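PDB 3CJY: putative thioesterase from Novosphingobium aromaticivorans, which probably hydrolyses acyl-CoA thioesters, as a double-hotdog enzyme of the acyl-CoA thioesterase family, and binds a calcium ion. Local coordinates for residues S204-R210 / A249-L255; F187-L192 / D223-P227; G173-D177 / A214-C220. All blocks are in the same frame, centred on the assembly; numbering follows the deposited sequence.

All three contacts lie in the C-terminal hotdog repeat of this putative thioesterase. Along the chain the segments run 173-177, 187-192, 204-210, 214-220, 223-227 and 249-255, so every pair of contacts crosses and the repeat is stitched together by interleaved connections. Interaction 1 pairs two strands of the large antiparallel sheet; interaction 2 lays helix 188-196 against strand 220-230 of that sheet. Their centres are about 10 Å apart, and they meet where L192 and P189 pack on L255. Interaction 3 joins two loops, with its centre about 20 and 21 Å from those of interactions 1 and 2. Interactions 1 and 2 also touch the second subunit, whereas interaction 3 does not.

Interaction 1 (S204-R210 / A249-L255); sequences SLDNSLR and ATGAQSL
Q253, R210 and T250 dominate this strand pairing. Strands 206-210 and 249-255 run antiparallel (163°, axes 4.6 Å apart). Q253, chi1 p, accepts from S204 OG through OE1 at 2.7 Å, while its NE2 bonds D186. R210 and T250 form a hydrogen-bonded pair, R210 N to T250 O 2.8 Å and T250 N to R210 O 2.9 Å, with R210 CB 3.7 Å from T250 OG1; their polar ends reach the second subunit, R210 in a salt bridge to its D206 and T250 OG1 bonding its Q235. L209-G251 is non-hydrogen-bonded, S208-A252 again hydrogen-bonded. L205 (phi/psi -91/-25) then breaks the extended geometry, and three residues face two before S204 pairs with L255. Here D206 OD1 takes the S254 amide at 2.9 Å, and L205 N bonds S254 O at 2.8 Å. Strand 233-241 flanks one edge; on the other, strand 56-63 of the N-terminal repeat joins the two hotdogs in one sheet, and helices 178-185 and 188-196 pack on L209 and L255 respectively.

Interaction 2 (F187-L192 / D223-P227); sequences FLPIAL and DMIIP
This contact is the central packing of the hotdog fold, in which a helix lies on a curved antiparallel sheet. The first turn of helix 188-196 crosses strand 223-227 at -51°, with the segment axes 8.0 Å apart, and the side-chain packing is apolar. The extended strand, flanked by strands 163-170 and 233-241, begins at D223, whose carboxylate forms a salt bridge with R165. M224, a selenomethionine, contributes more buried surface than any other residue. Its CA-to-CB bond points toward the helix and its side chain adopts m, t, m, so that CB packs on L188 CD2 at 3.6 Å and on A191 CB at 3.9 Å, while SE reaches the loop residue F187, 3.3 Å from its O and 3.9 Å from its CB. I225 points to the other side of the sheet. I226 points back toward the helix in an m, m rotamer and also packs on W118 of the second subunit. Its CG1 lies 4.0 Å from A191 CB; the small alanine is consistent with the close approach here, where the CA atoms of L192 and I226 are 6.2 Å apart. I226 CD1 is 4.1 Å from L188 CD2, and I226 CG2 sits 4.0 Å from L192 CD1.

Interaction 3 (G173-D177 / A214-C220); sequences GAPLD and AAAPGWC
Two irregular loops, 173-177 and 214-220, meet through a single antiparallel bridge between L176 and A215, whose CA atoms are 4.8 Å apart. A215 N donates to L176 O at 3.0 Å with good geometry; the return bond, L176 N to A215 O at 2.9 Å, is weak, its N-H...O angle only 125°. L176 is the centre of an inverse gamma turn (phi/psi -82/63) closed by a weak 2.9 Å bond from D177 N to P175 O, and that carbonyl also accepts from S180 OG. D177 N-caps the following helix, its OD1 taking the S180 amide, while A214 O is bonded by R246. Apolar side-chain packing adds to this: L176 (m, t) points into the other loop, its CB 3.9 Å from A215 CB and its CD2 3.9 Å from C220 CB, and P175 CB lies 4.0 Å from P217 CD. G173 O also touches P217 CB at 3.2 Å. The bridge thus ties the loop between strand 163-170 and helix 178-185 to that joining strands 203-211 and 220-230, with F184 of helix 178-185 packing on both L176 and C220.

Interaction 1 (S204-R210 / A249-L255)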
loop_
_atom_site.group_PDB
_atom_site.type_symbol
_atom_site.label_atom_id
_atom_site.label_comp_id
_atom_site.label_asym_id
_atom_site.label_seq_id
_atom_site.Cartn_x
_atom_site.Cartn_y
_atom_site.Cartn_z
ATOM N N SER A 204 -9.869 5.784 -8.297
ATOM C CA SER A 204 -9.144 5.170 -7.175
ATOM C C SER A 204 -10.062 4.675 -6.081
ATOM O O SER A 204 -11.014 5.353 -5.660
ATOM C CB SER A 204 -8.202 6.194 -6.536
ATOM O OG SER A 204 -7.504 6.909 -7.534
ATOM N N LEU A 205 -9.725 3.512 -5.549
ATOM C CA LEU A 205 -10.414 2.955 -4.398
ATOM C C LEU A 205 -9.741 3.397 -3.092
ATOM O O LEU A 205 -10.318 3.451 -2.023
ATOM C CB LEU A 205 -10.378 1.412 -4.428
ATOM C CG LEU A 205 -11.122 0.761 -5.562
ATOM C CD1 LEU A 205 -11.052 -0.737 -5.300
ATOM C CD2 LEU A 205 -12.536 1.227 -5.549
ATOM N N ASP A 206 -8.476 3.697 -3.232
ATOM C CA ASP A 206 -7.601 4.042 -2.110
ATOM C C ASP A 206 -6.330 4.716 -2.621
ATOM O O ASP A 206 -6.114 4.856 -3.823
ATOM C CB ASP A 206 -7.195 2.801 -1.347
ATOM C CG ASP A 206 -6.159 1.935 -2.120
ATOM O OD1 ASP A 206 -6.484 1.512 -3.233
ATOM O OD2 ASP A 206 -5.030 1.700 -1.591
ATOM N N ASN A 207 -5.544 5.188 -1.654
ATOM C CA ASN A 207 -4.205 5.741 -1.856
ATOM C C ASN A 207 -3.320 5.215 -0.701
ATOM O O ASN A 207 -3.731 5.184 0.464
ATOM C CB ASN A 207 -4.117 7.279 -1.790
ATOM C CG ASN A 207 -4.292 8.006 -3.144
ATOM O OD1 ASN A 207 -3.949 9.204 -3.254
ATOM N ND2 ASN A 207 -4.839 7.324 -4.151
ATOM N N SER A 208 -2.112 4.809 -1.061
ATOM C CA SER A 208 -1.085 4.396 -0.094
ATOM C C SER A 208 0.166 5.167 -0.437
ATOM O O SER A 208 0.500 5.326 -1.612
ATOM C CB SER A 208 -0.804 2.902 -0.189
ATOM O OG SER A 208 0.174 2.472 0.764
ATOM N N LEU A 209 0.857 5.640 0.599
ATOM C CA LEU A 209 2.152 6.398 0.442
ATOM C C LEU A 209 3.158 5.971 1.520
ATOM O O LEU A 209 2.799 5.875 2.710
ATOM C CB LEU A 209 1.927 7.911 0.528
ATOM C CG LEU A 209 3.071 8.801 0.079
ATOM C CD1 LEU A 209 3.246 8.741 -1.443
ATOM C CD2 LEU A 209 2.908 10.245 0.577
ATOM N N ARG A 210 4.395 5.716 1.090
ATOM C CA ARG A 210 5.482 5.386 2.010
ATOM C C ARG A 210 6.611 6.377 1.738
ATOM O O ARG A 210 7.212 6.363 0.670
ATOM C CB ARG A 210 5.949 3.935 1.796
ATOM C CG ARG A 210 4.826 2.984 1.934
ATOM C CD ARG A 210 5.216 1.519 1.808
ATOM N NE ARG A 210 3.994 0.768 1.706
ATOM C CZ ARG A 210 3.211 0.509 2.744
ATOM N NH1 ARG A 210 3.624 0.847 3.968
ATOM N NH2 ARG A 210 2.058 -0.141 2.565
ATOM N N ALA A 249 9.737 8.652 -2.177
ATOM C CA ALA A 249 8.596 7.893 -1.707
ATOM C C ALA A 249 8.148 6.861 -2.686
ATOM O O ALA A 249 8.605 6.846 -3.852
ATOM C CB ALA A 249 7.420 8.856 -1.409
ATOM N N THR A 250 7.312 5.944 -2.211
ATOM C CA THR A 250 6.577 5.041 -3.102
ATOM C C THR A 250 5.111 5.110 -2.732
ATOM O O THR A 250 4.746 5.595 -1.672
ATOM C CB THR A 250 7.004 3.577 -3.019
ATOM O OG1 THR A 250 6.759 3.085 -1.698
ATOM C CG2 THR A 250 8.499 3.385 -3.313
ATOM N N GLY A 251 4.276 4.633 -3.640
ATOM C CA GLY A 251 2.839 4.648 -3.445
ATOM C C GLY A 251 2.190 3.572 -4.277
ATOM O O GLY A 251 2.819 2.919 -5.086
ATOM N N ALA A 252 0.936 3.387 -4.006
ATOM C CA ALA A 252 0.151 2.402 -4.731
ATOM C C ALA A 252 -1.314 2.665 -4.518
ATOM O O ALA A 252 -1.703 3.377 -3.621
ATOM C CB ALA A 252 0.496 1.009 -4.260
ATOM N N GLN A 253 -2.117 2.073 -5.394
ATOM C CA GLN A 253 -3.575 2.103 -5.292
ATOM C C GLN A 253 -4.211 1.064 -6.191
ATOM O O GLN A 253 -3.577 0.510 -7.085
ATOM C CB GLN A 253 -4.177 3.439 -5.702
ATOM C CG GLN A 253 -3.898 3.822 -7.172
ATOM C CD GLN A 253 -4.522 5.145 -7.552
ATOM O OE1 GLN A 253 -5.598 5.170 -8.167
ATOM N NE2 GLN A 253 -3.878 6.242 -7.166
ATOM N N SER A 254 -5.472 0.801 -5.888
ATOM C CA SER A 254 -6.346 -0.029 -6.706
ATOM C C SER A 254 -7.379 0.885 -7.280
ATOM O O SER A 254 -7.700 1.908 -6.679
ATOM C CB SER A 254 -6.978 -1.166 -5.915
ATOM O OG SER A 254 -5.956 -2.022 -5.450
ATOM N N LEU A 255 -7.880 0.531 -8.446
ATOM C CA LEU A 255 -8.829 1.359 -9.171
ATOM C C LEU A 255 -9.993 0.579 -9.723
ATOM O O LEU A 255 -9.862 -0.583 -10.113
ATOM C CB LEU A 255 -8.124 2.041 -10.346
ATOM C CG LEU A 255 -6.829 2.873 -10.170
ATOM C CD1 LEU A 255 -5.593 2.068 -10.530
ATOM C CD2 LEU A 255 -6.872 4.136 -11.045
HETATM O O HOH W 1 4.734 1.101 -1.577
#

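Interaction 2 (F187-L192 / D223-P227)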
loop_
_atom_site.group_PDB
_atom_site.type_symbol
_atom_site.label_atom_id
_atom_site.label_comp_id
_atom_site.label_asym_id
_atom_site.label_seq_id
_atom_site.Cartn_x
_atom_site.Cartn_y
_atom_site.Cartn_z
ATOM N N PHE A 187 -1.012 10.253 -9.446
ATOM C CA PHE A 187 -1.028 10.337 -10.893
ATOM C C PHE A 187 -1.206 8.933 -11.549
ATOM O O PHE A 187 -1.278 8.789 -12.760
ATOM C CB PHE A 187 0.233 11.020 -11.414
ATOM C CG PHE A 187 0.138 12.518 -11.478
ATOM C CD1 PHE A 187 -0.085 13.267 -10.329
ATOM C CD2 PHE A 187 0.316 13.176 -12.699
ATOM C CE1 PHE A 187 -0.185 14.628 -10.370
ATOM C CE2 PHE A 187 0.245 14.565 -12.755
ATOM C CZ PHE A 187 0.006 15.286 -11.577
ATOM N N LEU A 188 -1.384 7.909 -10.724
ATOM C CA LEU A 188 -1.551 6.547 -11.261
ATOM C C LEU A 188 -2.776 6.411 -12.157
ATOM O O LEU A 188 -2.752 5.598 -13.051
ATOM C CB LEU A 188 -1.527 5.460 -10.175
ATOM C CG LEU A 188 -0.136 5.004 -9.788
ATOM C CD1 LEU A 188 -0.131 4.227 -8.492
ATOM C CD2 LEU A 188 0.491 4.186 -10.939
ATOM N N PRO A 189 -3.884 7.138 -11.870
ATOM C CA PRO A 189 -4.994 6.999 -12.853
ATOM C C PRO A 189 -4.596 7.356 -14.304
ATOM O O PRO A 189 -5.078 6.769 -15.263
ATOM C CB PRO A 189 -6.087 7.889 -12.250
ATOM C CG PRO A 189 -5.789 7.884 -10.773
ATOM C CD PRO A 189 -4.309 7.881 -10.658
ATOM N N ILE A 190 -3.644 8.261 -14.471
ATOM C CA ILE A 190 -3.151 8.640 -15.798
ATOM C C ILE A 190 -2.381 7.457 -16.381
ATOM O O ILE A 190 -2.549 7.106 -17.540
ATOM C CB ILE A 190 -2.267 9.919 -15.729
ATOM C CG1 ILE A 190 -3.146 11.130 -15.350
ATOM C CG2 ILE A 190 -1.557 10.140 -17.040
ATOM C CD1 ILE A 190 -2.359 12.362 -15.064
ATOM N N ALA A 191 -1.638 6.769 -15.531
ATOM C CA ALA A 191 -0.882 5.600 -15.975
ATOM C C ALA A 191 -1.867 4.496 -16.398
ATOM O O ALA A 191 -1.629 3.767 -17.374
ATOM C CB ALA A 191 0.011 5.069 -14.858
ATOM N N LEU A 192 -3.002 4.426 -15.721
ATOM C CA LEU A 192 -4.013 3.396 -16.068
ATOM C C LEU A 192 -4.586 3.689 -17.450
ATOM O O LEU A 192 -4.732 2.800 -18.289
ATOM C CB LEU A 192 -5.091 3.323 -15.007
ATOM C CG LEU A 192 -6.214 2.350 -15.311
ATOM C CD1 LEU A 192 -5.671 0.915 -15.546
ATOM C CD2 LEU A 192 -7.312 2.432 -14.223
ATOM N N ASP A 223 7.373 7.669 -11.486
ATOM C CA ASP A 223 7.704 6.408 -12.153
ATOM C C ASP A 223 6.700 5.317 -11.796
ATOM O O ASP A 223 6.792 4.722 -10.735
ATOM C CB ASP A 223 9.138 6.095 -11.630
ATOM C CG ASP A 223 9.770 4.858 -12.223
ATOM O OD1 ASP A 223 9.266 4.329 -13.216
ATOM O OD2 ASP A 223 10.810 4.443 -11.647
HETATM N N MSE A 224 5.776 5.077 -12.724
HETATM C CA MSE A 224 4.579 4.266 -12.545
HETATM C C MSE A 224 4.478 3.020 -13.357
HETATM O O MSE A 224 4.972 2.917 -14.493
HETATM C CB MSE A 224 3.332 5.135 -12.892
HETATM C CG MSE A 224 3.202 6.393 -12.067
HETATM SE SE MSE A 224 1.741 7.552 -12.409
HETATM C CE MSE A 224 2.422 8.286 -14.047
ATOM N N ILE A 225 3.816 2.035 -12.759
ATOM C CA ILE A 225 3.483 0.816 -13.472
ATOM C C ILE A 225 2.061 0.388 -13.123
ATOM O O ILE A 225 1.619 0.494 -11.964
ATOM C CB ILE A 225 4.519 -0.355 -13.179
ATOM C CG1 ILE A 225 4.250 -1.560 -14.064
ATOM C CG2 ILE A 225 4.453 -0.735 -11.687
ATOM C CD1 ILE A 225 5.387 -2.588 -14.114
ATOM N N ILE A 226 1.350 -0.109 -14.127
ATOM C CA ILE A 226 0.050 -0.794 -13.927
ATOM C C ILE A 226 0.348 -2.243 -14.320
ATOM O O ILE A 226 0.473 -2.579 -15.490
ATOM C CB ILE A 226 -1.076 -0.253 -14.866
ATOM C CG1 ILE A 226 -1.267 1.248 -14.699
ATOM C CG2 ILE A 226 -2.339 -0.996 -14.564
ATOM C CD1 ILE A 226 -1.702 1.683 -13.291
ATOM N N PRO A 227 0.537 -3.130 -13.324
ATOM C CA PRO A 227 1.000 -4.452 -13.701
ATOM C C PRO A 227 -0.080 -5.451 -14.123
ATOM O O PRO A 227 0.195 -6.400 -14.859
ATOM C CB PRO A 227 1.689 -4.943 -12.403
ATOM C CG PRO A 227 0.893 -4.330 -11.342
ATOM C CD PRO A 227 0.589 -2.925 -11.868
#

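Interaction 3 (G173-D177 / A214-C220)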
loop_
_atom_site.group_PDB
_atom_site.type_symbol
_atom_site.label_atom_id
_atom_site.label_comp_id
_atom_site.label_asym_id
_atom_site.label_seq_id
_atom_site.Cartn_x
_atom_site.Cartn_y
_atom_site.Cartn_z
ATOM N N GLY A 173 6.304 26.290 -7.029
ATOM C CA GLY A 173 7.649 26.137 -6.448
ATOM C C GLY A 173 7.738 25.556 -5.047
ATOM O O GLY A 173 8.781 25.699 -4.392
ATOM N N ALA A 174 6.660 24.920 -4.566
ATOM C CA ALA A 174 6.674 24.299 -3.249
ATOM C C ALA A 174 7.727 23.191 -3.162
ATOM O O ALA A 174 8.065 22.564 -4.161
ATOM C CB ALA A 174 5.306 23.725 -2.865
ATOM N N PRO A 175 8.281 22.958 -1.967
ATOM C CA PRO A 175 9.211 21.835 -1.882
ATOM C C PRO A 175 8.511 20.496 -2.061
ATOM O O PRO A 175 7.282 20.387 -1.985
ATOM C CB PRO A 175 9.723 21.896 -0.459
ATOM C CG PRO A 175 8.636 22.471 0.284
ATOM C CD PRO A 175 7.973 23.508 -0.632
ATOM N N LEU A 176 9.337 19.497 -2.319
ATOM C CA LEU A 176 8.912 18.115 -2.501
ATOM C C LEU A 176 8.749 17.478 -1.121
ATOM O O LEU A 176 9.467 16.597 -0.704
ATOM C CB LEU A 176 9.872 17.360 -3.374
ATOM C CG LEU A 176 9.754 17.765 -4.834
ATOM C CD1 LEU A 176 10.946 17.146 -5.569
ATOM C CD2 LEU A 176 8.449 17.333 -5.455
ATOM N N ASP A 177 7.810 18.047 -0.393
ATOM C CA ASP A 177 7.445 17.575 0.934
ATOM C C ASP A 177 6.406 16.448 0.875
ATOM O O ASP A 177 6.004 16.008 -0.216
ATOM C CB ASP A 177 6.978 18.727 1.846
ATOM C CG ASP A 177 5.738 19.448 1.331
ATOM O OD1 ASP A 177 5.112 19.040 0.326
ATOM O OD2 ASP A 177 5.397 20.480 1.926
ATOM N N ALA A 214 12.270 13.722 1.963
ATOM C CA ALA A 214 11.701 14.843 1.239
ATOM C C ALA A 214 12.807 15.492 0.479
ATOM O O ALA A 214 13.992 15.138 0.607
ATOM C CB ALA A 214 11.070 15.838 2.176
ATOM N N ALA A 215 12.440 16.503 -0.276
ATOM C CA ALA A 215 13.428 17.232 -1.058
ATOM C C ALA A 215 13.016 18.670 -1.210
ATOM O O ALA A 215 11.849 19.056 -0.970
ATOM C CB ALA A 215 13.569 16.585 -2.458
ATOM N N ALA A 216 13.992 19.468 -1.596
ATOM C CA ALA A 216 13.802 20.879 -1.886
ATOM C C ALA A 216 12.939 20.983 -3.160
ATOM O O ALA A 216 12.732 19.997 -3.877
ATOM C CB ALA A 216 15.185 21.544 -2.115
ATOM N N PRO A 217 12.454 22.191 -3.479
ATOM C CA PRO A 217 11.686 22.353 -4.727
ATOM C C PRO A 217 12.435 21.883 -5.963
ATOM O O PRO A 217 13.652 22.018 -6.084
ATOM C CB PRO A 217 11.406 23.876 -4.786
ATOM C CG PRO A 217 11.555 24.342 -3.348
ATOM C CD PRO A 217 12.594 23.443 -2.752
ATOM N N GLY A 218 11.656 21.326 -6.882
ATOM C CA GLY A 218 12.164 20.872 -8.143
ATOM C C GLY A 218 11.343 19.800 -8.812
ATOM O O GLY A 218 10.198 19.573 -8.473
ATOM N N TRP A 219 11.972 19.216 -9.806
ATOM C CA TRP A 219 11.395 18.139 -10.588
ATOM C C TRP A 219 11.343 16.841 -9.809
ATOM O O TRP A 219 12.233 16.519 -9.020
ATOM C CB TRP A 219 12.199 17.893 -11.851
ATOM C CG TRP A 219 12.093 18.983 -12.848
ATOM C CD1 TRP A 219 13.000 19.950 -13.111
ATOM C CD2 TRP A 219 10.984 19.214 -13.724
ATOM N NE1 TRP A 219 12.526 20.798 -14.114
ATOM C CE2 TRP A 219 11.285 20.359 -14.493
ATOM C CE3 TRP A 219 9.754 18.563 -13.929
ATOM C CZ2 TRP A 219 10.420 20.837 -15.484
ATOM C CZ3 TRP A 219 8.883 19.060 -14.865
ATOM C CH2 TRP A 219 9.219 20.186 -15.643
ATOM N N CYS A 220 10.256 16.135 -10.039
ATOM C CA CYS A 220 10.054 14.815 -9.444
ATOM C C CYS A 220 9.815 13.809 -10.583
ATOM O O CYS A 220 8.985 14.076 -11.476
ATOM C CB CYS A 220 8.869 14.885 -8.499
ATOM S SG CYS A 220 8.385 13.259 -7.823
#